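Local atomic coordinates of ribulose-bisphosphate carboxylase (Alicyclobacillus acidocaldarius subsp. acidocaldarius, PDB entry 4NAS), a protein that belongs to the family of ribulose-bisphosphate carboxylase large chains, pairing an N-terminal domain with a TIM-barrel domain in a two-chain assembly. Residues Val53-Val65 with Val75-Leu87. Numbering follows the deposited sequence.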
ATOM      1  N   VAL B  53      21.543 -22.698  10.369  1.00 38.37           N
ATOM      2  CA  VAL B  53      21.215 -21.364   9.860  1.00 45.26           C
ATOM      3  C   VAL B  53      20.961 -21.424   8.355  1.00 47.56           C
ATOM      4  O   VAL B  53      20.104 -20.703   7.820  1.00 32.62           O
ATOM      5  CB  VAL B  53      22.347 -20.335  10.178  1.00 36.57           C
ATOM      6  CG1 VAL B  53      22.104 -19.004   9.485  1.00 35.87           C
ATOM      7  CG2 VAL B  53      22.466 -20.127  11.687  1.00 44.48           C
ATOM      8  N   ALA B  54      21.700 -22.309   7.691  1.00 48.28           N
ATOM      9  CA  ALA B  54      21.619 -22.493   6.244  1.00 48.78           C
ATOM     10  C   ALA B  54      20.189 -22.720   5.772  1.00 52.24           C
ATOM     11  O   ALA B  54      19.805 -22.262   4.698  1.00 47.90           O
ATOM     12  CB  ALA B  54      22.515 -23.648   5.802  1.00 50.74           C
ATOM     13  N   LYS B  55      19.403 -23.412   6.590  1.00 54.90           N
ATOM     14  CA  LYS B  55      18.021 -23.719   6.246  1.00 47.16           C
ATOM     15  C   LYS B  55      17.135 -22.473   6.205  1.00 43.20           C
ATOM     16  O   LYS B  55      16.030 -22.524   5.675  1.00 37.80           O
ATOM     17  CB  LYS B  55      17.438 -24.768   7.204  1.00 49.01           C
ATOM     18  CG  LYS B  55      16.566 -24.196   8.319  1.00 55.88           C
ATOM     19  CD  LYS B  55      15.266 -24.977   8.467  1.00 58.89           C
ATOM     20  CE  LYS B  55      14.116 -24.074   8.906  1.00 56.03           C
ATOM     21  NZ  LYS B  55      12.811 -24.804   8.929  1.00 52.70           N
ATOM     22  N   HIS B  56      17.623 -21.364   6.758  1.00 42.50           N
ATOM     23  CA  HIS B  56      16.905 -20.095   6.714  1.00 37.82           C
ATOM     24  C   HIS B  56      17.375 -19.233   5.546  1.00 40.25           C
ATOM     25  O   HIS B  56      16.840 -18.140   5.305  1.00 28.40           O
ATOM     26  CB  HIS B  56      17.082 -19.319   8.026  1.00 37.06           C
ATOM     27  CG  HIS B  56      16.313 -19.887   9.177  1.00 29.72           C
ATOM     28  ND1 HIS B  56      14.999 -19.551   9.431  1.00 29.10           N
ATOM     29  CD2 HIS B  56      16.668 -20.774  10.139  1.00 33.11           C
ATOM     30  CE1 HIS B  56      14.581 -20.202  10.503  1.00 35.86           C
ATOM     31  NE2 HIS B  56      15.576 -20.952  10.952  1.00 31.86           N
ATOM     32  N   CYS B  57      18.381 -19.714   4.817  1.00 28.08           N
ATOM     33  CA  CYS B  57      18.943 -18.893   3.750  1.00 35.89           C
ATOM     34  C   CYS B  57      18.171 -19.055   2.443  1.00 32.66           C
ATOM     35  O   CYS B  57      17.682 -20.139   2.134  1.00 33.99           O
ATOM     36  CB  CYS B  57      20.434 -19.188   3.539  1.00 42.56           C
ATOM     37  SG  CYS B  57      21.224 -18.084   2.334  1.00 39.99           S
ATOM     38  N   GLY B  58      18.081 -17.973   1.677  1.00 26.20           N
ATOM     39  CA  GLY B  58      17.429 -18.009   0.378  1.00 29.18           C
ATOM     40  C   GLY B  58      18.316 -18.599  -0.702  1.00 34.10           C
ATOM     41  O   GLY B  58      19.484 -18.917  -0.446  1.00 30.43           O
ATOM     42  N   ARG B  59      17.764 -18.779  -1.901  1.00 24.13           N
ATOM     43  CA  ARG B  59      18.538 -19.321  -3.023  1.00 31.68           C
ATOM     44  C   ARG B  59      18.086 -18.728  -4.352  1.00 29.31           C
ATOM     45  O   ARG B  59      16.932 -18.328  -4.501  1.00 24.25           O
ATOM     46  CB  ARG B  59      18.457 -20.853  -3.079  1.00 40.13           C
ATOM     47  CG  ARG B  59      17.517 -21.468  -2.063  1.00 43.85           C
ATOM     48  CD  ARG B  59      17.113 -22.884  -2.413  1.00 53.38           C
ATOM     49  NE  ARG B  59      16.071 -23.345  -1.500  1.00 59.01           N
ATOM     50  CZ  ARG B  59      14.801 -23.541  -1.838  1.00 62.70           C
ATOM     51  NH1 ARG B  59      13.932 -23.952  -0.926  1.00 69.10           N
ATOM     52  NH2 ARG B  59      14.399 -23.343  -3.087  1.00 60.92           N
ATOM     53  N   VAL B  60      19.009 -18.655  -5.304  1.00 24.74           N
ATOM     54  CA  VAL B  60      18.704 -18.197  -6.647  1.00 28.92           C
ATOM     55  C   VAL B  60      18.227 -19.401  -7.456  1.00 29.53           C
ATOM     56  O   VAL B  60      18.958 -20.379  -7.614  1.00 33.62           O
ATOM     57  CB  VAL B  60      19.926 -17.559  -7.327  1.00 33.25           C
ATOM     58  CG1 VAL B  60      19.590 -17.210  -8.751  1.00 28.19           C
ATOM     59  CG2 VAL B  60      20.377 -16.313  -6.566  1.00 30.72           C
ATOM     60  N   GLU B  61      16.994 -19.340  -7.951  1.00 28.26           N
ATOM     61  CA  GLU B  61      16.408 -20.483  -8.660  1.00 35.43           C
ATOM     62  C   GLU B  61      16.601 -20.405 -10.170  1.00 33.04           C
ATOM     63  O   GLU B  61      16.657 -21.433 -10.850  1.00 34.04           O
ATOM     64  CB  GLU B  61      14.923 -20.642  -8.320  1.00 40.34           C
ATOM     65  CG  GLU B  61      14.651 -20.944  -6.852  1.00 50.21           C
ATOM     66  CD  GLU B  61      14.896 -22.398  -6.490  1.00 60.01           C
ATOM     67  OE1 GLU B  61      13.916 -23.176  -6.482  1.00 63.40           O
ATOM     68  OE2 GLU B  61      16.059 -22.761  -6.203  1.00 62.01           O
ATOM     69  N   GLY B  62      16.702 -19.189 -10.695  1.00 33.69           N
ATOM     70  CA  GLY B  62      16.931 -19.011 -12.118  1.00 34.00           C
ATOM     71  C   GLY B  62      17.213 -17.580 -12.529  1.00 32.48           C
ATOM     72  O   GLY B  62      16.723 -16.628 -11.919  1.00 25.07           O
ATOM     73  N   ILE B  63      18.037 -17.440 -13.563  1.00 38.21           N
ATOM     74  CA  ILE B  63      18.325 -16.150 -14.181  1.00 36.76           C
ATOM     75  C   ILE B  63      18.117 -16.274 -15.685  1.00 34.49           C
ATOM     76  O   ILE B  63      18.736 -17.116 -16.320  1.00 34.48           O
ATOM     77  CB  ILE B  63      19.782 -15.723 -13.950  1.00 34.33           C
ATOM     78  CG1 ILE B  63      20.115 -15.706 -12.453  1.00 33.74           C
ATOM     79  CG2 ILE B  63      20.046 -14.371 -14.603  1.00 35.14           C
ATOM     80  CD1 ILE B  63      21.382 -14.983 -12.130  1.00 32.33           C
ATOM     81  N   ARG B  64      17.251 -15.439 -16.246  1.00 32.96           N
ATOM     82  CA  ARG B  64      16.909 -15.511 -17.661  1.00 31.83           C
ATOM     83  C   ARG B  64      17.034 -14.144 -18.329  1.00 31.58           C
ATOM     84  O   ARG B  64      16.282 -13.223 -18.026  1.00 31.12           O
ATOM     85  CB  ARG B  64      15.483 -16.040 -17.848  1.00 36.73           C
ATOM     86  CG  ARG B  64      15.238 -17.443 -17.303  1.00 36.74           C
ATOM     87  CD  ARG B  64      13.787 -17.856 -17.487  1.00 38.01           C
ATOM     88  NE  ARG B  64      12.862 -17.071 -16.665  1.00 33.06           N
ATOM     89  CZ  ARG B  64      12.616 -17.329 -15.384  1.00 32.28           C
ATOM     90  NH1 ARG B  64      13.231 -18.344 -14.784  1.00 27.23           N
ATOM     91  NH2 ARG B  64      11.761 -16.580 -14.701  1.00 33.61           N
ATOM     92  N   VAL B  65      17.979 -14.022 -19.251  1.00 27.38           N
ATOM     93  CA  VAL B  65      18.133 -12.794 -20.012  1.00 38.92           C
ATOM     94  C   VAL B  65      17.030 -12.714 -21.067  1.00 40.04           C
ATOM     95  O   VAL B  65      16.872 -13.628 -21.876  1.00 44.44           O
ATOM     96  CB  VAL B  65      19.509 -12.748 -20.693  1.00 38.77           C
ATOM     97  CG1 VAL B  65      19.511 -11.745 -21.821  1.00 38.88           C
ATOM     98  CG2 VAL B  65      20.593 -12.429 -19.679  1.00 37.86           C
ATOM     99  N   VAL B  75      17.620  -6.808 -20.089  1.00 29.13           N
ATOM    100  CA  VAL B  75      16.406  -7.025 -19.309  1.00 30.63           C
ATOM    101  C   VAL B  75      16.375  -8.502 -18.991  1.00 31.59           C
ATOM    102  O   VAL B  75      16.541  -9.342 -19.871  1.00 33.26           O
ATOM    103  CB  VAL B  75      15.126  -6.586 -20.027  1.00 27.01           C
ATOM    104  CG1 VAL B  75      13.894  -7.051 -19.251  1.00 32.09           C
ATOM    105  CG2 VAL B  75      15.108  -5.077 -20.168  1.00 33.66           C
ATOM    106  N   ALA B  76      16.206  -8.817 -17.716  1.00 27.75           N
ATOM    107  CA  ALA B  76      16.267 -10.196 -17.284  1.00 27.51           C
ATOM    108  C   ALA B  76      15.183 -10.526 -16.278  1.00 29.04           C
ATOM    109  O   ALA B  76      14.593  -9.632 -15.647  1.00 27.03           O
ATOM    110  CB  ALA B  76      17.643 -10.506 -16.704  1.00 28.18           C
ATOM    111  N   GLU B  77      14.910 -11.819 -16.155  1.00 23.19           N
ATOM    112  CA  GLU B  77      14.090 -12.329 -15.073  1.00 21.27           C
ATOM    113  C   GLU B  77      14.989 -13.089 -14.117  1.00 33.25           C
ATOM    114  O   GLU B  77      15.909 -13.796 -14.534  1.00 33.09           O
ATOM    115  CB  GLU B  77      12.994 -13.254 -15.593  1.00 29.10           C
ATOM    116  CG  GLU B  77      11.809 -12.502 -16.184  1.00 34.75           C
ATOM    117  CD  GLU B  77      10.683 -13.419 -16.590  1.00 35.20           C
ATOM    118  OE1 GLU B  77      10.809 -14.645 -16.384  1.00 39.84           O
ATOM    119  OE2 GLU B  77       9.672 -12.911 -17.121  1.00 33.56           O
ATOM    120  N   ILE B  78      14.737 -12.919 -12.829  1.00 27.77           N
ATOM    121  CA  ILE B  78      15.474 -13.644 -11.815  1.00 24.02           C
ATOM    122  C   ILE B  78      14.426 -14.283 -10.935  1.00 28.50           C
ATOM    123  O   ILE B  78      13.416 -13.643 -10.643  1.00 26.31           O
ATOM    124  CB  ILE B  78      16.321 -12.681 -10.992  1.00 29.11           C
ATOM    125  CG1 ILE B  78      17.447 -12.117 -11.855  1.00 33.40           C
ATOM    126  CG2 ILE B  78      16.885 -13.368  -9.770  1.00 34.04           C
ATOM    127  CD1 ILE B  78      18.196 -10.998 -11.199  1.00 39.25           C
ATOM    128  N   ASP B  79      14.637 -15.543 -10.553  1.00 23.67           N
ATOM    129  CA  ASP B  79      13.755 -16.218  -9.598  1.00 23.84           C
ATOM    130  C   ASP B  79      14.506 -16.387  -8.277  1.00 24.90           C
ATOM    131  O   ASP B  79      15.623 -16.908  -8.274  1.00 24.66           O
ATOM    132  CB  ASP B  79      13.347 -17.616 -10.105  1.00 29.06           C
ATOM    133  CG  ASP B  79      12.562 -17.585 -11.418  1.00 27.10           C
ATOM    134  OD1 ASP B  79      11.860 -16.599 -11.707  1.00 27.51           O
ATOM    135  OD2 ASP B  79      12.641 -18.590 -12.158  1.00 31.80           O
ATOM    136  N   ILE B  80      13.911 -15.948  -7.167  1.00 23.03           N
ATOM    137  CA  ILE B  80      14.525 -16.109  -5.840  1.00 25.59           C
ATOM    138  C   ILE B  80      13.602 -16.926  -4.917  1.00 24.78           C
ATOM    139  O   ILE B  80      12.388 -16.672  -4.864  1.00 23.13           O
ATOM    140  CB  ILE B  80      14.819 -14.742  -5.169  1.00 23.49           C
ATOM    141  CG1 ILE B  80      15.701 -13.856  -6.059  1.00 24.84           C
ATOM    142  CG2 ILE B  80      15.467 -14.932  -3.801  1.00 23.65           C
ATOM    143  CD1 ILE B  80      17.081 -14.461  -6.372  1.00 27.38           C
ATOM    144  N   ALA B  81      14.160 -17.918  -4.219  1.00 25.67           N
ATOM    145  CA  ALA B  81      13.398 -18.711  -3.250  1.00 29.19           C
ATOM    146  C   ALA B  81      13.620 -18.219  -1.814  1.00 29.39           C
ATOM    147  O   ALA B  81      14.755 -18.180  -1.337  1.00 30.94           O
ATOM    148  CB  ALA B  81      13.756 -20.183  -3.365  1.00 33.97           C
ATOM    149  N   TYR B  82      12.531 -17.840  -1.147  1.00 22.32           N
ATOM    150  CA  TYR B  82      12.553 -17.364   0.243  1.00 27.70           C
ATOM    151  C   TYR B  82      11.902 -18.392   1.156  1.00 27.86           C
ATOM    152  O   TYR B  82      10.690 -18.605   1.085  1.00 35.18           O
ATOM    153  CB  TYR B  82      11.767 -16.052   0.388  1.00 19.09           C
ATOM    154  CG  TYR B  82      12.293 -14.922  -0.461  1.00 29.18           C
ATOM    155  CD1 TYR B  82      11.882 -14.783  -1.789  1.00 17.95           C
ATOM    156  CD2 TYR B  82      13.193 -13.992   0.049  1.00 25.97           C
ATOM    157  CE1 TYR B  82      12.354 -13.767  -2.573  1.00 20.82           C
ATOM    158  CE2 TYR B  82      13.659 -12.946  -0.748  1.00 34.54           C
ATOM    159  CZ  TYR B  82      13.231 -12.850  -2.061  1.00 17.80           C
ATOM    160  OH  TYR B  82      13.668 -11.849  -2.889  1.00 21.92           O
ATOM    161  N   PRO B  83      12.700 -19.018   2.028  1.00 28.44           N
ATOM    162  CA  PRO B  83      12.202 -20.091   2.898  1.00 25.34           C
ATOM    163  C   PRO B  83      11.009 -19.601   3.693  1.00 25.72           C
ATOM    164  O   PRO B  83      11.049 -18.488   4.214  1.00 28.78           O
ATOM    165  CB  PRO B  83      13.386 -20.349   3.844  1.00 25.05           C
ATOM    166  CG  PRO B  83      14.587 -19.937   3.066  1.00 29.53           C
ATOM    167  CD  PRO B  83      14.139 -18.760   2.216  1.00 22.88           C
ATOM    168  N   VAL B  84       9.959 -20.408   3.784  1.00 27.41           N
ATOM    169  CA  VAL B  84       8.715 -19.968   4.420  1.00 30.71           C
ATOM    170  C   VAL B  84       8.885 -19.786   5.929  1.00 31.34           C
ATOM    171  O   VAL B  84       8.128 -19.057   6.576  1.00 30.72           O
ATOM    172  CB  VAL B  84       7.581 -20.979   4.116  1.00 40.00           C
ATOM    173  CG1 VAL B  84       6.310 -20.681   4.924  1.00 41.13           C
ATOM    174  CG2 VAL B  84       7.288 -20.963   2.637  1.00 37.29           C
ATOM    175  N   ALA B  85       9.910 -20.427   6.481  1.00 26.20           N
ATOM    176  CA  ALA B  85      10.162 -20.361   7.905  1.00 28.32           C
ATOM    177  C   ALA B  85      10.532 -18.971   8.382  1.00 31.04           C
ATOM    178  O   ALA B  85      10.522 -18.723   9.582  1.00 30.59           O
ATOM    179  CB  ALA B  85      11.246 -21.355   8.301  1.00 27.65           C
ATOM    180  N   ASN B  86      10.869 -18.068   7.461  1.00 24.34           N
ATOM    181  CA  ASN B  86      11.194 -16.699   7.855  1.00 26.32           C
ATOM    182  C   ASN B  86       9.983 -15.773   7.898  1.00 25.59           C
ATOM    183  O   ASN B  86      10.095 -14.617   8.329  1.00 26.53           O
ATOM    184  CB  ASN B  86      12.252 -16.089   6.931  1.00 25.08           C
ATOM    185  CG  ASN B  86      13.498 -16.901   6.895  1.00 31.58           C
ATOM    186  OD1 ASN B  86      13.777 -17.661   7.827  1.00 34.67           O
ATOM    187  ND2 ASN B  86      14.260 -16.771   5.818  1.00 36.19           N
ATOM    188  N   LEU B  87       8.839 -16.280   7.441  1.00 22.99           N
ATOM    189  CA  LEU B  87       7.612 -15.486   7.417  1.00 27.59           C
ATOM    190  C   LEU B  87       6.823 -15.776   8.696  1.00 32.04           C
ATOM    191  O   LEU B  87       7.206 -16.642   9.497  1.00 31.52           O
ATOM    192  CB  LEU B  87       6.784 -15.763   6.142  1.00 21.77           C
ATOM    193  CG  LEU B  87       7.524 -15.533   4.813  1.00 26.97           C
ATOM    194  CD1 LEU B  87       6.626 -15.750   3.594  1.00 27.26           C
ATOM    195  CD2 LEU B  87       8.145 -14.144   4.754  1.00 22.35           C
TER
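R64 reaches across to two acidic side chains of the neighbouring strand and forms a salt bridge with each. Its NE and NH2 converge side-on on E77 OE1, the NH2 bond being the shorter at 2.7 Å, and guanidinium and carboxylate planes stand at 90°. D79 is gripped end-on: NH1 meets OD2 at 2.7 Å from above the carboxylate plane, while NH2 reaches OD1 at 3.0 Å. A bend at chi3 (-67°) turns the guanidinium toward both carboxylates. On the same face, A81 CB lies 3.2 Å from R59 NH2, over one face of the guanidinium, and E61 CG packs against the same methyl. R59 NH2 also forms a salt bridge with E61 OE1. Strands 59-68 and 73-83 form an antiparallel hairpin at the margin of the N-terminal domain's sheet, interrupted by a classic beta bulge: E61 and G62 both face D79, whose O accepts a 2.8 Å bond from E61 N and a weak one from G62 N. On the other face V60 CG2 touches I80 CD1, and helix 26-36 covers V60 and I63. Beyond the strands, H56 and N86 exchange two nearly straight hydrogen bonds, ND1 to OD1 at 2.8 Å and ND2 to the backbone O of H56 at 3.0 Å; they hold the N86 amide only 13° from coplanar with the ring. At the end of strand 73-83, P83 CG sits 3.2 Å from C57 O. In the second shell, T16 OG1 bonds D79 OD1, and Y186 OH of the second subunit bonds H56 NE2, which with the ND1 bond fixes the imidazole's rotation and joins the turn before strand 59-68 to the other chain.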